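Local coordinates for protein probable acetyltransferase (Pseudomonas aeruginosa PAO1, PDB 2EUI) that is of unknown specific function but probably transfers an acyl group from a donor such as acetyl-CoA to an unidentified acceptor, at residues L51-D55 with E56-L60; I84-A87 with E88-R92; Q105-E109 with T110-R114. One frame throughout, in Å; residues are numbered along the deposited sequence.

Overall arrangement
The three contacts are local turns met one after another along the chain, all bordering the same mixed sheet. Contact 1 turns strand 48-53 back into strand 60-71; contact 2 leads out of strand 76-86 into helix 92-109; contact 3 ends that helix and starts strand 112-120, so contacts 2 and 3 are the two connections of one beta-alpha-beta unit. The centres of contacts 1 and 2 lie 12 Å apart, with nearest atoms about 5 Å apart, whereas contact 3 is centred 25 Å from each. In GNAT relatives the connection corresponding to contact 2 borders the acetyl-CoA pyrophosphate; contact 3 adjoins the second subunit.

Contact 1 of 3, residues L51-D55 with E56-L60; sequences LALAD and EEDRL
Leu53 and Leu60 face each other as an antiparallel, non-hydrogen-bonded pair, Leu53 CA lying 5.1 Å from Leu60 CA, and the backbone between them makes a six-residue excursion that returns it almost reversed, with 51-55 and 56-60 running 161° apart. No hydrogen bond links the two segments, so side chains carry the contact. Leu60 does most of the work. Its CG stands anti to its own backbone N (chi1 -160°), which throws the isobutyl group toward the incoming strand, where CD1 meets two leucines set two residues apart. Leu51 CD2 approaches Leu60 CD1 to 3.4 Å, and Leu53 CD2 reaches the same methyl at 3.6 Å. Branched, purely apolar side chains suit this place, because helix 11-24 covers the cluster: its Leu14 touches both Leu51 and Leu60, and Leu13 and Leu17 also pack on Leu60. The whole is a beta hairpin with a wide loop, joining the adjacent sheet strands 48-53 and 60-71 of the GNAT fold. Beyond the leucines the loop turns polar and solvent-exposed. Asp58 OD1 rests 3.7 Å from Leu53 CD1, a van der Waals approach of the carboxylate to the methyl of Leu53 that does not touch Leu60. Ala54 is small enough to sit beside the ends of two longer chains, its CB being 3.8 Å from Arg59 NH1 and 3.9 Å from Glu57 OE1. The two charged groups are only loosely paired: Glu57 OE2 lies at the edge of the guanidinium and in its plane, but the salt bridge from Arg59 NH1 to Glu57 OE2 is long at 3.8 Å. Closer to the backbone, Arg59 N makes a weak bond to Glu57 O, and Ala54 O accepts a hydrogen bond from Arg2 NH2 of the neighbouring strand 2-5.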
loop_
_atom_site.group_PDB
_atom_site.type_symbol
_atom_site.label_atom_id
_atom_site.label_comp_id
_atom_site.label_asym_id
_atom_site.label_seq_id
_atom_site.Cartn_x
_atom_site.Cartn_y
_atom_site.Cartn_z
ATOM N N LEU A 51 17.073 7.885 5.973
ATOM C CA LEU A 51 17.575 8.363 7.254
ATOM C C LEU A 51 18.285 9.703 7.115
ATOM O O LEU A 51 19.184 9.847 6.285
ATOM C CB LEU A 51 18.573 7.358 7.850
ATOM C CG LEU A 51 18.117 5.915 8.067
ATOM C CD1 LEU A 51 19.280 5.046 8.550
ATOM C CD2 LEU A 51 16.967 5.907 9.054
ATOM N N ALA A 52 17.882 10.676 7.930
ATOM C CA ALA A 52 18.518 11.998 7.933
ATOM C C ALA A 52 19.594 11.968 9.016
ATOM O O ALA A 52 19.280 11.874 10.208
ATOM C CB ALA A 52 17.490 13.099 8.242
ATOM N N LEU A 53 20.857 12.041 8.601
ATOM C CA LEU A 53 21.976 12.005 9.545
ATOM C C LEU A 53 22.768 13.309 9.602
ATOM O O LEU A 53 23.048 13.923 8.568
ATOM C CB LEU A 53 22.930 10.868 9.184
ATOM C CG LEU A 53 22.305 9.513 8.852
ATOM C CD1 LEU A 53 23.402 8.442 8.793
ATOM C CD2 LEU A 53 21.243 9.160 9.898
ATOM N N ALA A 54 23.126 13.729 10.815
ATOM C CA ALA A 54 23.907 14.952 11.006
ATOM C C ALA A 54 25.242 14.740 10.296
ATOM O O ALA A 54 25.774 13.631 10.307
ATOM C CB ALA A 54 24.131 15.200 12.482
ATOM N N ASP A 55 25.787 15.791 9.685
ATOM C CA ASP A 55 27.040 15.650 8.950
ATOM C C ASP A 55 28.168 15.040 9.776
ATOM O O ASP A 55 28.826 14.095 9.330
ATOM C CB ASP A 55 27.511 16.994 8.378
ATOM C CG ASP A 55 28.431 16.829 7.153
ATOM O OD1 ASP A 55 28.824 15.675 6.854
ATOM O OD2 ASP A 55 28.754 17.852 6.496
ATOM N N GLU A 56 28.402 15.574 10.969
ATOM C CA GLU A 56 29.472 15.035 11.805
ATOM C C GLU A 56 29.316 13.527 12.002
ATOM O O GLU A 56 29.828 12.736 11.206
ATOM C CB GLU A 56 29.511 15.733 13.172
ATOM C CG GLU A 56 30.488 15.095 14.170
ATOM C CD GLU A 56 31.516 16.078 14.728
ATOM O OE1 GLU A 56 31.580 17.229 14.237
ATOM O OE2 GLU A 56 32.273 15.698 15.655
ATOM N N GLU A 57 28.593 13.136 13.051
ATOM C CA GLU A 57 28.396 11.719 13.365
ATOM C C GLU A 57 27.147 11.056 12.787
ATOM O O GLU A 57 26.362 11.672 12.054
ATOM C CB GLU A 57 28.414 11.497 14.887
ATOM C CG GLU A 57 28.322 12.762 15.742
ATOM C CD GLU A 57 27.058 13.579 15.497
ATOM O OE1 GLU A 57 26.052 13.001 15.024
ATOM O OE2 GLU A 57 27.073 14.795 15.800
ATOM N N ASP A 58 26.986 9.779 13.125
ATOM C CA ASP A 58 25.845 9.004 12.669
ATOM C C ASP A 58 24.718 9.078 13.693
ATOM O O ASP A 58 24.354 8.070 14.295
ATOM C CB ASP A 58 26.232 7.527 12.447
ATOM C CG ASP A 58 27.163 7.326 11.249
ATOM O OD1 ASP A 58 26.837 7.819 10.148
ATOM O OD2 ASP A 58 28.213 6.664 11.408
ATOM N N ARG A 59 24.169 10.266 13.915
ATOM C CA ARG A 59 23.063 10.357 14.849
ATOM C C ARG A 59 21.789 10.654 14.056
ATOM O O ARG A 59 21.690 11.625 13.313
ATOM C CB ARG A 59 23.352 11.394 15.944
ATOM C CG ARG A 59 22.731 12.749 15.789
ATOM C CD ARG A 59 22.539 13.378 17.171
ATOM N NE ARG A 59 21.737 14.598 17.119
ATOM C CZ ARG A 59 22.176 15.743 16.616
ATOM N NH1 ARG A 59 23.414 15.820 16.129
ATOM N NH2 ARG A 59 21.376 16.804 16.587
ATOM N N LEU A 60 20.830 9.756 14.196
ATOM C CA LEU A 60 19.557 9.836 13.503
ATOM C C LEU A 60 18.697 11.035 13.942
ATOM O O LEU A 60 18.195 11.079 15.068
ATOM C CB LEU A 60 18.820 8.519 13.739
ATOM C CG LEU A 60 17.687 8.075 12.825
ATOM C CD1 LEU A 60 18.159 8.039 11.366
ATOM C CD2 LEU A 60 17.220 6.699 13.298
#

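Contact 2 of 3, residues I84-A87 with E88-R92; sequences IYVA and EEARR
Val86 packs directly against Ala90 in the loop that follows the strand, whereas Tyr85, one residue earlier, reaches that loop through water alone: Tyr85 OH is 2.9 Å from the water O, which in turn accepts a weak bond from Glu88 N. A phenol suits the position, since its long flat ring can carry a polar atom past the end of the strand to the start of the loop. Val86 comes next and points the other way, into the curve of 88-92. Its two methyls divide the work. With CG1 anti to the backbone N (chi1 -176°), Val86 CG1 meets Ala90 CB at 3.4 Å, while Val86 CG2 lies against the backbone of the first helical residue, 3.3 Å from Arg92 O. A beta-branched residue therefore serves both as a strand residue and as the filling of the bend, and the short side chain of Ala90 lets the loop come close over it. Ala87 opens the turn itself. Its carbonyl accepts a weak, strongly bent bond from Ala90 N (2.9 Å from Ala87 O, N-H...O angle 125°), closing a beta turn in which Glu88 and Glu89 hold the two central, near-helical positions. Both are exposed acids; Glu89 bends at its second torsion, which brings OE1 back to 3.8 Å from Ala87 CB. Arg91 then takes the N-cap position of helix 92-109. In GNAT enzymes this strand-loop-helix connection usually holds the acetyl-CoA pyrophosphate, and the loop here is consistent with that role by position. Around it, Val86 packs on Val95 and Ala96 of helix 92-109, Ala90 touches Leu61 of strand 60-71, Tyr85 and Ala87 lean on Leu17 of helix 11-24, and Arg92 extends to Val125 and Val129 of helix 124-131.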
loop_
_atom_site.group_PDB
_atom_site.type_symbol
_atom_site.label_atom_id
_atom_site.label_comp_id
_atom_site.label_asym_id
_atom_site.label_seq_id
_atom_site.Cartn_x
_atom_site.Cartn_y
_atom_site.Cartn_z
ATOM N N ILE A 84 6.898 9.293 8.538
ATOM C CA ILE A 84 7.769 10.445 8.421
ATOM C C ILE A 84 7.886 10.873 9.884
ATOM O O ILE A 84 6.898 10.891 10.609
ATOM C CB ILE A 84 7.148 11.557 7.502
ATOM C CG1 ILE A 84 8.040 12.794 7.507
ATOM C CG2 ILE A 84 5.742 11.919 7.944
ATOM C CD1 ILE A 84 9.373 12.590 6.836
ATOM N N TYR A 85 9.093 11.161 10.345
ATOM C CA TYR A 85 9.250 11.545 11.746
ATOM C C TYR A 85 10.598 12.131 12.114
ATOM O O TYR A 85 11.650 11.657 11.679
ATOM C CB TYR A 85 8.987 10.337 12.643
ATOM C CG TYR A 85 9.085 10.630 14.123
ATOM C CD1 TYR A 85 8.034 11.253 14.799
ATOM C CD2 TYR A 85 10.219 10.274 14.852
ATOM C CE1 TYR A 85 8.110 11.508 16.167
ATOM C CE2 TYR A 85 10.303 10.526 16.219
ATOM C CZ TYR A 85 9.249 11.141 16.867
ATOM O OH TYR A 85 9.323 11.405 18.209
ATOM N N VAL A 86 10.553 13.163 12.942
ATOM C CA VAL A 86 11.769 13.820 13.397
ATOM C C VAL A 86 11.861 13.696 14.912
ATOM O O VAL A 86 10.848 13.641 15.592
ATOM C CB VAL A 86 11.771 15.314 13.016
ATOM C CG1 VAL A 86 13.086 15.945 13.428
ATOM C CG2 VAL A 86 11.546 15.473 11.515
ATOM N N ALA A 87 13.077 13.634 15.437
ATOM C CA ALA A 87 13.269 13.535 16.881
ATOM C C ALA A 87 13.145 14.935 17.512
ATOM O O ALA A 87 13.420 15.948 16.861
ATOM C CB ALA A 87 14.640 12.931 17.180
ATOM N N GLU A 88 12.720 14.983 18.772
ATOM C CA GLU A 88 12.547 16.248 19.493
ATOM C C GLU A 88 13.709 17.223 19.316
ATOM O O GLU A 88 13.513 18.377 18.920
ATOM C CB GLU A 88 12.382 15.997 20.993
ATOM C CG GLU A 88 11.161 15.212 21.391
ATOM C CD GLU A 88 10.916 15.258 22.895
ATOM O OE1 GLU A 88 11.825 14.883 23.667
ATOM O OE2 GLU A 88 9.812 15.672 23.303
ATOM N N GLU A 89 14.910 16.748 19.644
ATOM C CA GLU A 89 16.131 17.543 19.560
ATOM C C GLU A 89 16.301 18.176 18.195
ATOM O O GLU A 89 16.815 19.288 18.078
ATOM C CB GLU A 89 17.360 16.676 19.855
ATOM C CG GLU A 89 17.333 15.973 21.212
ATOM C CD GLU A 89 16.182 14.973 21.342
ATOM O OE1 GLU A 89 16.123 14.022 20.529
ATOM O OE2 GLU A 89 15.347 15.149 22.260
ATOM N N ALA A 90 15.884 17.453 17.163
ATOM C CA ALA A 90 15.988 17.937 15.795
ATOM C C ALA A 90 14.800 18.836 15.479
ATOM O O ALA A 90 13.722 18.690 16.063
ATOM C CB ALA A 90 16.025 16.751 14.830
ATOM N N ARG A 91 14.997 19.774 14.561
ATOM C CA ARG A 91 13.917 20.671 14.168
ATOM C C ARG A 91 13.049 19.935 13.168
ATOM O O ARG A 91 13.512 19.564 12.088
ATOM C CB ARG A 91 14.483 21.943 13.540
ATOM C CG ARG A 91 15.979 21.885 13.415
ATOM C CD ARG A 91 16.567 23.190 12.976
ATOM N NE ARG A 91 18.001 23.023 12.788
ATOM C CZ ARG A 91 18.822 23.979 12.372
ATOM N NH1 ARG A 91 18.345 25.191 12.098
ATOM N NH2 ARG A 91 20.120 23.712 12.228
ATOM N N ARG A 92 11.797 19.715 13.556
ATOM C CA ARG A 92 10.814 19.014 12.734
ATOM C C ARG A 92 10.866 19.363 11.246
ATOM O O ARG A 92 11.324 18.561 10.426
ATOM C CB ARG A 92 9.403 19.280 13.290
ATOM C CG ARG A 92 8.256 18.688 12.473
ATOM C CD ARG A 92 7.053 18.347 13.369
ATOM N NE ARG A 92 5.896 17.868 12.601
ATOM C CZ ARG A 92 4.929 17.095 13.097
ATOM N NH1 ARG A 92 4.973 16.702 14.367
ATOM N NH2 ARG A 92 3.916 16.709 12.326
HETATM O O HOH W 1 11.587 12.039 19.917
#

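Contact 3 of 3, residues Q105-E109 with T110-R114; sequences QMARE and THAVR
Two torsions shape the meeting of Thr110 and Ala112 with the last turn of helix 92-109: chi1 of Thr110, at 56°, turns its hydroxyl back toward the helix carbonyls, and the positive phi of His111, 51°, swings the chain round so that the N-H of Ala112 points back at the helix end. Thr110 N still makes a helical bond, 2.9 Å from Met106 O and nearly in line with that carbonyl. The hydroxyl has both Met106 O and Ala107 O within reach, and which one it serves is not settled; its position in the model is somewhat doubtful, though it is also hydrogen-bonded to Trp79 NE1 of strand 76-86. A threonine suits this spot because it offers that polar branch and a methyl, CG2, which faces the side chain of the selenomethionine Met106, although the detailed placement there is doubtful. His111 N bonds to Arg108 O at 2.8 Å, coming from above the carbonyl plane, and Ala112 N bonds to Ala107 O at 3.1 Å (N-H...O angle 153°). Ala107 O thus receives Ala112 N and, weakly, Thr110 N at 3.2 Å. The imidazole of His111 turns outward, with Glu109 O 3.6 Å above its ring plane and displaced toward the rim. Inside the turn two small methyl groups meet, Ala107 CB and Ala112 CB, 4.1 Å apart; small residues suit the place, as Trp79 packs on both. Farther on, Arg114 joins an antiparallel ladder with a strand of the second subunit. This is a Schellman motif with His111 as its C-prime residue, complete with the apolar contact across the helix end, and it turns the helix of a beta-alpha-beta unit into strand 112-120.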
loop_
_atom_site.group_PDB
_atom_site.type_symbol
_atom_site.label_atom_id
_atom_site.label_comp_id
_atom_site.label_asym_id
_atom_site.label_seq_id
_atom_site.Cartn_x
_atom_site.Cartn_y
_atom_site.Cartn_z
ATOM N N GLN A 105 11.641 13.074 -4.930
ATOM C CA GLN A 105 12.535 13.035 -6.076
ATOM C C GLN A 105 12.777 11.587 -6.470
ATOM O O GLN A 105 13.039 11.287 -7.633
ATOM C CB GLN A 105 13.862 13.729 -5.755
ATOM C CG GLN A 105 13.718 15.218 -5.426
ATOM C CD GLN A 105 13.398 16.092 -6.645
ATOM O OE1 GLN A 105 14.304 16.637 -7.295
ATOM N NE2 GLN A 105 12.107 16.225 -6.958
HETATM N N MSE A 106 12.686 10.681 -5.503
HETATM C CA MSE A 106 12.886 9.272 -5.814
HETATM C C MSE A 106 11.689 8.761 -6.606
HETATM O O MSE A 106 11.870 8.103 -7.625
HETATM C CB MSE A 106 13.074 8.448 -4.541
HETATM C CG MSE A 106 13.281 6.958 -4.789
HETATM SE SE MSE A 106 11.692 5.893 -4.542
HETATM C CE MSE A 106 11.050 5.924 -6.290
ATOM N N ALA A 107 10.475 9.071 -6.149
ATOM C CA ALA A 107 9.267 8.633 -6.847
ATOM C C ALA A 107 9.325 9.070 -8.310
ATOM O O ALA A 107 9.009 8.296 -9.223
ATOM C CB ALA A 107 8.021 9.207 -6.173
ATOM N N ARG A 108 9.731 10.320 -8.520
ATOM C CA ARG A 108 9.859 10.877 -9.856
ATOM C C ARG A 108 10.882 10.047 -10.609
ATOM O O ARG A 108 10.595 9.517 -11.679
ATOM C CB ARG A 108 10.325 12.337 -9.793
ATOM C CG ARG A 108 9.274 13.310 -9.276
ATOM C CD ARG A 108 9.716 14.751 -9.487
ATOM N NE ARG A 108 8.711 15.727 -9.054
ATOM C CZ ARG A 108 7.495 15.857 -9.591
ATOM N NH1 ARG A 108 7.120 15.064 -10.592
ATOM N NH2 ARG A 108 6.656 16.788 -9.134
ATOM N N GLU A 109 12.076 9.919 -10.042
ATOM C CA GLU A 109 13.129 9.145 -10.679
ATOM C C GLU A 109 12.681 7.746 -11.124
ATOM O O GLU A 109 13.193 7.209 -12.104
ATOM C CB GLU A 109 14.319 9.025 -9.731
ATOM C CG GLU A 109 15.133 10.303 -9.586
ATOM C CD GLU A 109 16.214 10.192 -8.515
ATOM O OE1 GLU A 109 16.806 9.092 -8.377
ATOM O OE2 GLU A 109 16.475 11.209 -7.826
ATOM N N THR A 110 11.724 7.155 -10.414
ATOM C CA THR A 110 11.255 5.813 -10.760
ATOM C C THR A 110 9.955 5.795 -11.542
ATOM O O THR A 110 9.259 4.778 -11.574
ATOM C CB THR A 110 11.062 4.931 -9.515
ATOM O OG1 THR A 110 10.170 5.585 -8.603
ATOM C CG2 THR A 110 12.393 4.652 -8.849
ATOM N N HIS A 111 9.622 6.923 -12.152
ATOM C CA HIS A 111 8.426 7.020 -12.970
ATOM C C HIS A 111 7.171 6.511 -12.268
ATOM O O HIS A 111 6.437 5.678 -12.807
ATOM C CB HIS A 111 8.662 6.246 -14.266
ATOM C CG HIS A 111 9.985 6.543 -14.897
ATOM N ND1 HIS A 111 10.289 7.774 -15.437
ATOM C CD2 HIS A 111 11.120 5.804 -14.981
ATOM C CE1 HIS A 111 11.556 7.785 -15.820
ATOM N NE2 HIS A 111 12.082 6.603 -15.552
ATOM N N ALA A 112 6.924 7.013 -11.063
ATOM C CA ALA A 112 5.746 6.611 -10.315
ATOM C C ALA A 112 4.579 7.429 -10.837
ATOM O O ALA A 112 4.757 8.569 -11.238
ATOM C CB ALA A 112 5.952 6.880 -8.841
ATOM N N VAL A 113 3.389 6.846 -10.860
ATOM C CA VAL A 113 2.216 7.573 -11.330
ATOM C C VAL A 113 1.853 8.559 -10.243
ATOM O O VAL A 113 1.499 9.709 -10.508
ATOM C CB VAL A 113 0.987 6.648 -11.527
ATOM C CG1 VAL A 113 -0.132 7.401 -12.235
ATOM C CG2 VAL A 113 1.380 5.418 -12.298
ATOM N N ARG A 114 1.950 8.093 -9.003
ATOM C CA ARG A 114 1.605 8.918 -7.856
ATOM C C ARG A 114 2.208 8.390 -6.562
ATOM O O ARG A 114 2.886 7.363 -6.533
ATOM C CB ARG A 114 0.078 8.965 -7.705
ATOM C CG ARG A 114 -0.538 7.620 -7.317
ATOM C CD ARG A 114 -2.050 7.666 -7.330
ATOM N NE ARG A 114 -2.546 7.935 -8.672
ATOM C CZ ARG A 114 -2.974 7.008 -9.524
ATOM N NH1 ARG A 114 -2.985 5.727 -9.175
ATOM N NH2 ARG A 114 -3.372 7.369 -10.738
#